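PDB 2EAB: alpha-fucosidase from Bifidobacterium bifidum, which probably hydrolyses alpha-1,2-fucosyl linkages to release terminal L-fucose from glycans, this chain being the catalytic portion of a longer protein. Local coordinates for residues E181-N186 against K314-V319; F541-M546 against Q585-A590; Y859-G864 against S880-D885. One frame throughout, in Å; residues are numbered along the deposited sequence.

Interaction 1 (E181-N186 against K314-V319)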
# COMPACT_ATOMS: atom_id res chain seq x y z
N GLU A 181 0.78 -14.73 -24.73
CA GLU A 181 0.65 -14.95 -23.30
C GLU A 181 1.85 -14.31 -22.62
O GLU A 181 2.99 -14.50 -23.05
CB GLU A 181 0.62 -16.44 -22.99
CG GLU A 181 0.51 -16.78 -21.52
CD GLU A 181 0.88 -18.22 -21.25
OE1 GLU A 181 2.08 -18.56 -21.34
OE2 GLU A 181 -0.03 -19.01 -20.93
N TYR A 182 1.58 -13.55 -21.55
CA TYR A 182 2.63 -12.85 -20.82
C TYR A 182 2.52 -13.12 -19.33
O TYR A 182 1.44 -13.06 -18.75
CB TYR A 182 2.52 -11.35 -21.02
CG TYR A 182 2.43 -10.86 -22.44
CD1 TYR A 182 3.59 -10.65 -23.19
CD2 TYR A 182 1.20 -10.57 -23.03
CE1 TYR A 182 3.52 -10.19 -24.49
CE2 TYR A 182 1.13 -10.10 -24.33
CZ TYR A 182 2.30 -9.91 -25.05
OH TYR A 182 2.24 -9.44 -26.33
N PHE A 183 3.66 -13.40 -18.70
CA PHE A 183 3.72 -13.47 -17.24
C PHE A 183 5.12 -13.13 -16.75
O PHE A 183 6.07 -13.12 -17.53
CB PHE A 183 3.22 -14.82 -16.69
CG PHE A 183 4.01 -16.02 -17.15
CD1 PHE A 183 5.13 -16.44 -16.45
CD2 PHE A 183 3.60 -16.75 -18.26
CE1 PHE A 183 5.86 -17.56 -16.86
CE2 PHE A 183 4.32 -17.87 -18.68
CZ PHE A 183 5.44 -18.28 -17.98
N ALA A 184 5.22 -12.81 -15.46
CA ALA A 184 6.51 -12.56 -14.84
C ALA A 184 6.64 -13.47 -13.64
O ALA A 184 5.90 -13.34 -12.66
CB ALA A 184 6.65 -11.10 -14.44
N SER A 185 7.57 -14.41 -13.74
CA SER A 185 7.78 -15.40 -12.71
C SER A 185 8.64 -14.87 -11.58
O SER A 185 9.71 -14.30 -11.81
CB SER A 185 8.46 -16.63 -13.32
OG SER A 185 8.90 -17.50 -12.30
N ASN A 186 8.17 -15.06 -10.35
CA ASN A 186 9.01 -14.79 -9.19
C ASN A 186 10.07 -15.88 -8.98
O ASN A 186 11.25 -15.56 -8.86
CB ASN A 186 8.17 -14.52 -7.93
CG ASN A 186 9.00 -14.00 -6.78
OD1 ASN A 186 9.46 -14.77 -5.94
ND2 ASN A 186 9.22 -12.68 -6.74
N LYS A 314 15.47 -24.35 -18.40
CA LYS A 314 14.33 -25.01 -17.77
C LYS A 314 13.19 -25.26 -18.76
O LYS A 314 12.52 -26.29 -18.70
CB LYS A 314 13.82 -24.20 -16.57
CG LYS A 314 14.69 -24.33 -15.35
CD LYS A 314 14.06 -23.69 -14.13
CE LYS A 314 15.02 -23.73 -12.95
NZ LYS A 314 14.46 -23.12 -11.72
N GLY A 315 12.99 -24.31 -19.67
CA GLY A 315 11.97 -24.44 -20.71
C GLY A 315 10.63 -23.87 -20.32
O GLY A 315 10.31 -23.74 -19.13
N TYR A 316 9.83 -23.54 -21.33
CA TYR A 316 8.55 -22.86 -21.15
C TYR A 316 7.59 -23.59 -20.21
O TYR A 316 7.03 -22.97 -19.30
CB TYR A 316 7.90 -22.62 -22.52
CG TYR A 316 6.46 -22.17 -22.44
CD1 TYR A 316 6.13 -20.87 -22.04
CD2 TYR A 316 5.42 -23.04 -22.77
CE1 TYR A 316 4.81 -20.46 -21.96
CE2 TYR A 316 4.10 -22.63 -22.70
CZ TYR A 316 3.80 -21.34 -22.30
OH TYR A 316 2.49 -20.94 -22.24
N THR A 317 7.38 -24.88 -20.45
CA THR A 317 6.43 -25.66 -19.66
C THR A 317 6.75 -25.61 -18.16
O THR A 317 5.87 -25.33 -17.34
CB THR A 317 6.34 -27.12 -20.15
OG1 THR A 317 5.94 -27.13 -21.53
CG2 THR A 317 5.32 -27.92 -19.34
N ALA A 318 8.01 -25.85 -17.82
CA ALA A 318 8.46 -25.86 -16.43
C ALA A 318 8.42 -24.47 -15.79
O ALA A 318 8.03 -24.34 -14.63
CB ALA A 318 9.85 -26.46 -16.32
N VAL A 319 8.84 -23.45 -16.54
CA VAL A 319 8.81 -22.07 -16.04
C VAL A 319 7.37 -21.62 -15.79
O VAL A 319 7.08 -21.02 -14.75
CB VAL A 319 9.57 -21.10 -17.00
CG1 VAL A 319 9.33 -19.64 -16.61
CG2 VAL A 319 11.06 -21.41 -16.99
O HOH W 1 8.76 -19.97 -12.94
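Y316, in the first turn of helix 316-331, meets E181 and F183 of strand 176-185, so that the start of a helix docks on the antiparallel nine-stranded sheet of the N-terminal family 65-like domain. The direct polar contact is one bond: Y316 OH donates to E181 OE1 over 2.6 Å, arriving on the syn side of the oxygen but 32° out of the carboxylate plane. OE1 in turn lies at the edge of the tyrosine ring, near its plane. E181 spans the gap because its CG stands anti to the backbone N (chi1 179°) and the chain runs on extended. Its other oxygen, OE2, forms salt bridges with K166 and K320, which would probably favour the charged carboxylate in this buried place.

The apolar part centres on F183, whose ring is approached at its edge: Y316 CE1 lies 4.2 Å from F183 CE2, and V319 CG1 lies 4.1 Å from F183 CE1. H323, further along the same helix, stacks on the F183 ring.

A water closes the third link, accepting from S185 OG at 2.6 Å and donating to the backbone oxygen V319 O at 2.7 Å.

Interaction 2 (F541-M546 against Q585-A590)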
# COMPACT_ATOMS: atom_id res chain seq x y z
N PHE A 541 12.90 8.44 20.42
CA PHE A 541 12.99 9.70 19.70
C PHE A 541 11.86 10.63 20.09
O PHE A 541 12.10 11.79 20.45
CB PHE A 541 12.98 9.42 18.19
CG PHE A 541 13.06 10.65 17.33
CD1 PHE A 541 14.10 11.57 17.50
CD2 PHE A 541 12.11 10.88 16.34
CE1 PHE A 541 14.17 12.71 16.71
CE2 PHE A 541 12.19 12.00 15.54
CZ PHE A 541 13.21 12.93 15.72
N TYR A 542 10.63 10.14 20.05
CA TYR A 542 9.49 10.98 20.37
C TYR A 542 9.49 11.42 21.83
O TYR A 542 9.29 12.59 22.12
CB TYR A 542 8.16 10.35 19.94
CG TYR A 542 7.75 10.93 18.62
CD1 TYR A 542 8.28 10.43 17.42
CD2 TYR A 542 6.91 12.03 18.56
CE1 TYR A 542 7.95 11.01 16.20
CE2 TYR A 542 6.57 12.61 17.34
CZ TYR A 542 7.10 12.09 16.17
OH TYR A 542 6.78 12.66 14.96
N VAL A 543 9.74 10.48 22.73
CA VAL A 543 9.74 10.80 24.16
C VAL A 543 10.81 11.84 24.51
O VAL A 543 10.55 12.79 25.25
CB VAL A 543 9.91 9.52 25.03
CG1 VAL A 543 10.28 9.87 26.48
CG2 VAL A 543 8.65 8.68 24.99
N ASN A 544 12.02 11.64 23.99
CA ASN A 544 13.16 12.45 24.40
C ASN A 544 13.37 13.75 23.63
O ASN A 544 13.95 14.69 24.17
CB ASN A 544 14.44 11.61 24.37
CG ASN A 544 14.48 10.61 25.49
OD1 ASN A 544 14.84 10.94 26.62
ND2 ASN A 544 14.08 9.38 25.20
N TYR A 545 12.88 13.80 22.39
CA TYR A 545 13.14 14.96 21.54
C TYR A 545 11.90 15.71 21.06
O TYR A 545 11.95 16.94 20.92
CB TYR A 545 14.01 14.56 20.35
CG TYR A 545 15.34 14.00 20.76
CD1 TYR A 545 16.42 14.85 20.98
CD2 TYR A 545 15.52 12.63 20.94
CE1 TYR A 545 17.65 14.35 21.37
CE2 TYR A 545 16.75 12.12 21.33
CZ TYR A 545 17.81 12.98 21.54
OH TYR A 545 19.04 12.49 21.91
N MET A 546 10.81 15.00 20.80
CA MET A 546 9.66 15.59 20.11
C MET A 546 8.53 16.09 21.00
O MET A 546 7.93 17.13 20.72
CB MET A 546 9.11 14.63 19.05
CG MET A 546 10.15 14.18 18.02
SD MET A 546 10.81 15.50 17.00
CE MET A 546 9.38 15.91 16.00
N GLN A 585 -0.71 5.75 19.30
CA GLN A 585 -0.75 4.40 18.75
C GLN A 585 0.62 3.75 18.73
O GLN A 585 0.75 2.55 19.01
CB GLN A 585 -1.34 4.39 17.34
CG GLN A 585 -1.87 3.02 16.96
CD GLN A 585 -3.10 2.65 17.75
OE1 GLN A 585 -4.14 3.29 17.61
NE2 GLN A 585 -2.99 1.65 18.62
N MET A 586 1.65 4.54 18.40
CA MET A 586 3.01 4.02 18.37
C MET A 586 3.45 3.56 19.75
O MET A 586 4.01 2.48 19.90
CB MET A 586 3.99 5.06 17.83
CG MET A 586 5.41 4.51 17.74
SD MET A 586 6.61 5.72 17.20
CE MET A 586 6.55 6.91 18.55
N LEU A 587 3.21 4.39 20.76
CA LEU A 587 3.58 4.01 22.12
C LEU A 587 2.80 2.78 22.58
O LEU A 587 3.35 1.92 23.27
CB LEU A 587 3.39 5.19 23.08
CG LEU A 587 4.32 6.39 22.86
CD1 LEU A 587 3.92 7.55 23.75
CD2 LEU A 587 5.79 6.02 23.09
N ASN A 588 1.54 2.71 22.19
CA ASN A 588 0.70 1.55 22.48
C ASN A 588 1.30 0.28 21.87
O ASN A 588 1.50 -0.73 22.58
CB ASN A 588 -0.71 1.81 21.94
CG ASN A 588 -1.77 0.99 22.65
OD1 ASN A 588 -1.48 0.11 23.46
ND2 ASN A 588 -3.03 1.29 22.35
N ASP A 589 1.61 0.33 20.58
CA ASP A 589 2.25 -0.78 19.88
C ASP A 589 3.61 -1.13 20.49
O ASP A 589 3.94 -2.31 20.66
CB ASP A 589 2.45 -0.47 18.39
CG ASP A 589 1.16 -0.52 17.56
OD1 ASP A 589 0.09 -0.89 18.08
OD2 ASP A 589 1.23 -0.18 16.36
N ALA A 590 4.40 -0.10 20.81
CA ALA A 590 5.72 -0.30 21.40
C ALA A 590 5.65 -1.01 22.75
O ALA A 590 6.44 -1.92 23.02
CB ALA A 590 6.45 1.03 21.54
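Y542 and M586 make the first of two apolar contacts between helix 525-546, near its C-terminal end, and helix 577-596. Both helices belong to the glycoside hydrolase family 95 catalytic domain, whose clan is built as an (alpha/alpha)6 barrel. The backbones stay well apart, with Y542 CA and L587 CA, the nearest such pair, separated by 9.3 Å, so the interval is bridged by side chains.

The methionine contact is made by the terminal methyl. M586 CE lies 4.0 Å from Y542 CB and 4.1 Å from Y542 CD1, touching the root of the aromatic side chain obliquely. The methyl gets there because M586 runs straight out, with CG anti to the backbone N (chi1 -178°), and then bends at chi3 (64°). The two side chains meet at about a right angle. On the other side of the Y542 ring plane M546 CG sits 3.8 Å above the plane, over the ring centre, so the tyrosine has sulfur-bearing chains on both sides. The helix widens here into a pi-type turn, where M546 N, besides its usual bond to Y542 O (3.1 Å), makes a weak i+5 bond to F541 O.

The aliphatic contact is looser, V543 CG2 lying 4.3 Å from L587 CD2. W632 of helix 632-639 packs on V543, and A635 of that helix on L587. Beside M586, Q585 NE2 turns to D690 OD1, a residue of a calcium site that holds no ion in this model.

All four touching residues are buried, yet just 117 Å² is covered in total and no polar bond joins the segments. Cohesion here therefore rests on dispersion and exclusion of water, which imposes far less directional constraint than hydrogen bonding would.

Interaction 3 (Y859-G864 against S880-D885)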
# COMPACT_ATOMS: atom_id res chain seq x y z
N TYR A 859 -24.75 -18.78 19.44
CA TYR A 859 -23.95 -19.76 18.72
C TYR A 859 -23.20 -20.70 19.65
O TYR A 859 -23.09 -20.44 20.85
CB TYR A 859 -22.95 -19.05 17.78
CG TYR A 859 -23.59 -18.24 16.67
CD1 TYR A 859 -23.57 -18.69 15.35
CD2 TYR A 859 -24.21 -17.03 16.94
CE1 TYR A 859 -24.15 -17.94 14.33
CE2 TYR A 859 -24.80 -16.27 15.93
CZ TYR A 859 -24.77 -16.74 14.63
OH TYR A 859 -25.35 -15.99 13.64
N GLU A 860 -22.68 -21.78 19.08
CA GLU A 860 -21.87 -22.75 19.81
C GLU A 860 -20.67 -23.17 18.98
O GLU A 860 -20.68 -23.04 17.75
CB GLU A 860 -22.70 -23.97 20.22
CG GLU A 860 -23.33 -24.71 19.05
CD GLU A 860 -24.28 -25.81 19.47
OE1 GLU A 860 -24.49 -26.00 20.69
OE2 GLU A 860 -24.81 -26.49 18.58
N VAL A 861 -19.64 -23.68 19.66
CA VAL A 861 -18.35 -23.97 19.04
C VAL A 861 -18.07 -25.47 19.04
O VAL A 861 -18.25 -26.15 20.06
CB VAL A 861 -17.20 -23.24 19.77
CG1 VAL A 861 -15.87 -23.43 19.04
CG2 VAL A 861 -17.51 -21.75 19.92
N LYS A 862 -17.63 -25.98 17.89
CA LYS A 862 -17.25 -27.38 17.76
C LYS A 862 -15.88 -27.53 17.11
O LYS A 862 -15.44 -26.68 16.33
CB LYS A 862 -18.30 -28.17 16.97
CG LYS A 862 -19.65 -28.28 17.66
CD LYS A 862 -20.65 -29.07 16.83
CE LYS A 862 -22.05 -28.97 17.40
NZ LYS A 862 -23.04 -29.74 16.59
N ASN A 863 -15.19 -28.60 17.48
CA ASN A 863 -14.00 -29.05 16.78
C ASN A 863 -14.39 -30.35 16.09
O ASN A 863 -14.37 -31.43 16.70
CB ASN A 863 -12.84 -29.26 17.77
CG ASN A 863 -11.61 -29.88 17.13
OD1 ASN A 863 -11.53 -30.02 15.90
ND2 ASN A 863 -10.65 -30.26 17.95
N GLY A 864 -14.78 -30.24 14.82
CA GLY A 864 -15.39 -31.35 14.11
C GLY A 864 -16.72 -31.70 14.74
O GLY A 864 -17.63 -30.87 14.77
N SER A 880 -21.89 -9.67 23.12
CA SER A 880 -21.27 -10.88 23.67
C SER A 880 -20.13 -11.43 22.83
O SER A 880 -20.12 -11.27 21.60
CB SER A 880 -22.32 -11.98 23.87
OG SER A 880 -23.20 -11.67 24.93
N LEU A 881 -19.18 -12.07 23.50
CA LEU A 881 -18.15 -12.87 22.85
C LEU A 881 -18.25 -14.32 23.29
O LEU A 881 -18.64 -14.62 24.43
CB LEU A 881 -16.74 -12.38 23.20
CG LEU A 881 -16.35 -10.91 23.10
CD1 LEU A 881 -14.89 -10.79 23.48
CD2 LEU A 881 -16.58 -10.36 21.71
N LEU A 882 -17.87 -15.22 22.38
CA LEU A 882 -17.54 -16.60 22.72
C LEU A 882 -16.05 -16.67 22.97
O LEU A 882 -15.25 -16.25 22.12
CB LEU A 882 -17.91 -17.52 21.56
CG LEU A 882 -19.40 -17.81 21.37
CD1 LEU A 882 -19.67 -18.28 19.95
CD2 LEU A 882 -19.89 -18.84 22.39
N VAL A 883 -15.67 -17.19 24.13
CA VAL A 883 -14.27 -17.26 24.52
C VAL A 883 -13.88 -18.71 24.74
O VAL A 883 -14.51 -19.41 25.54
CB VAL A 883 -14.00 -16.43 25.81
CG1 VAL A 883 -12.53 -16.54 26.22
CG2 VAL A 883 -14.38 -14.97 25.60
N PHE A 884 -12.84 -19.16 24.05
CA PHE A 884 -12.41 -20.56 24.15
C PHE A 884 -10.93 -20.73 23.87
O PHE A 884 -10.33 -19.93 23.15
CB PHE A 884 -13.27 -21.48 23.26
CG PHE A 884 -13.36 -21.07 21.81
CD1 PHE A 884 -12.58 -21.71 20.84
CD2 PHE A 884 -14.26 -20.08 21.40
CE1 PHE A 884 -12.69 -21.35 19.49
CE2 PHE A 884 -14.36 -19.72 20.06
CZ PHE A 884 -13.58 -20.35 19.11
N ASP A 885 -10.35 -21.76 24.47
CA ASP A 885 -8.99 -22.15 24.18
C ASP A 885 -8.90 -22.70 22.77
O ASP A 885 -9.85 -23.28 22.26
CB ASP A 885 -8.52 -23.25 25.14
CG ASP A 885 -8.40 -22.77 26.57
OD1 ASP A 885 -8.30 -21.55 26.81
OD2 ASP A 885 -8.41 -23.64 27.47
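One face of the F884 ring is covered by V861: CG1 stands 3.9 Å from the ring centroid, 15° off the normal, a CH-pi contact displaced slightly toward the rim. The second methyl, V861 CG2, packs 3.8 Å from F884 CE2, so both branches of the valine lie on the same side of the ring plane, CG1 over the face and CG2 closest to CE2 and CD2. The Y892 ring also meets F884, its plane inclined to that of the phenylalanine. The phenylalanine is brought up to V861 by a chi1 of 54°, which sets CG between its own backbone N and carbonyl carbon, and the two side chains approach from opposite directions. With an alanine in place of F884, V861 CG1 would probably lose the ring it rests on, and a gap would be likely to open between the two strands.

L882 supplies the aliphatic part of the contact. Its CD1 lies 4.0 Å from Y859 CB and 4.1 Å from V861 CG2, while its CD2 comes within 3.9 Å of the backbone oxygen Y859 O. The phenol of Y859 leads away from L882, its OH bonding A834 O.

Strands 859-863 and 880-884 belong to different sheets. Their axes pass 8.8 Å apart, 21° from parallel, too far for backbone pairing but right for interleaved apolar side chains: the face-to-face packing of a beta-sandwich, here in the C-terminal domain of the family 95 enzyme.

Overall arrangement
The contacts follow one another in series along the chain, each closing before the next opens, and none touches another. Interaction 1 ties a sheet of the N-terminal domain to helix 316-331, across 127 intervening residues. Interaction 2 lies within the helical catalytic domain, on the opposite side of the chain's centre, 47 Å away centre to centre. Interaction 3 sits between two sheets of the C-terminal domain, 45 Å from interaction 1 and 37 Å from interaction 2 between centres, and about 17 Å from interaction 2 between nearest atoms. They share no helix, strand or sheet. Interactions 2 and 3 thus each pack a single domain internally, whereas interaction 1 joins structurally different parts of the enzyme.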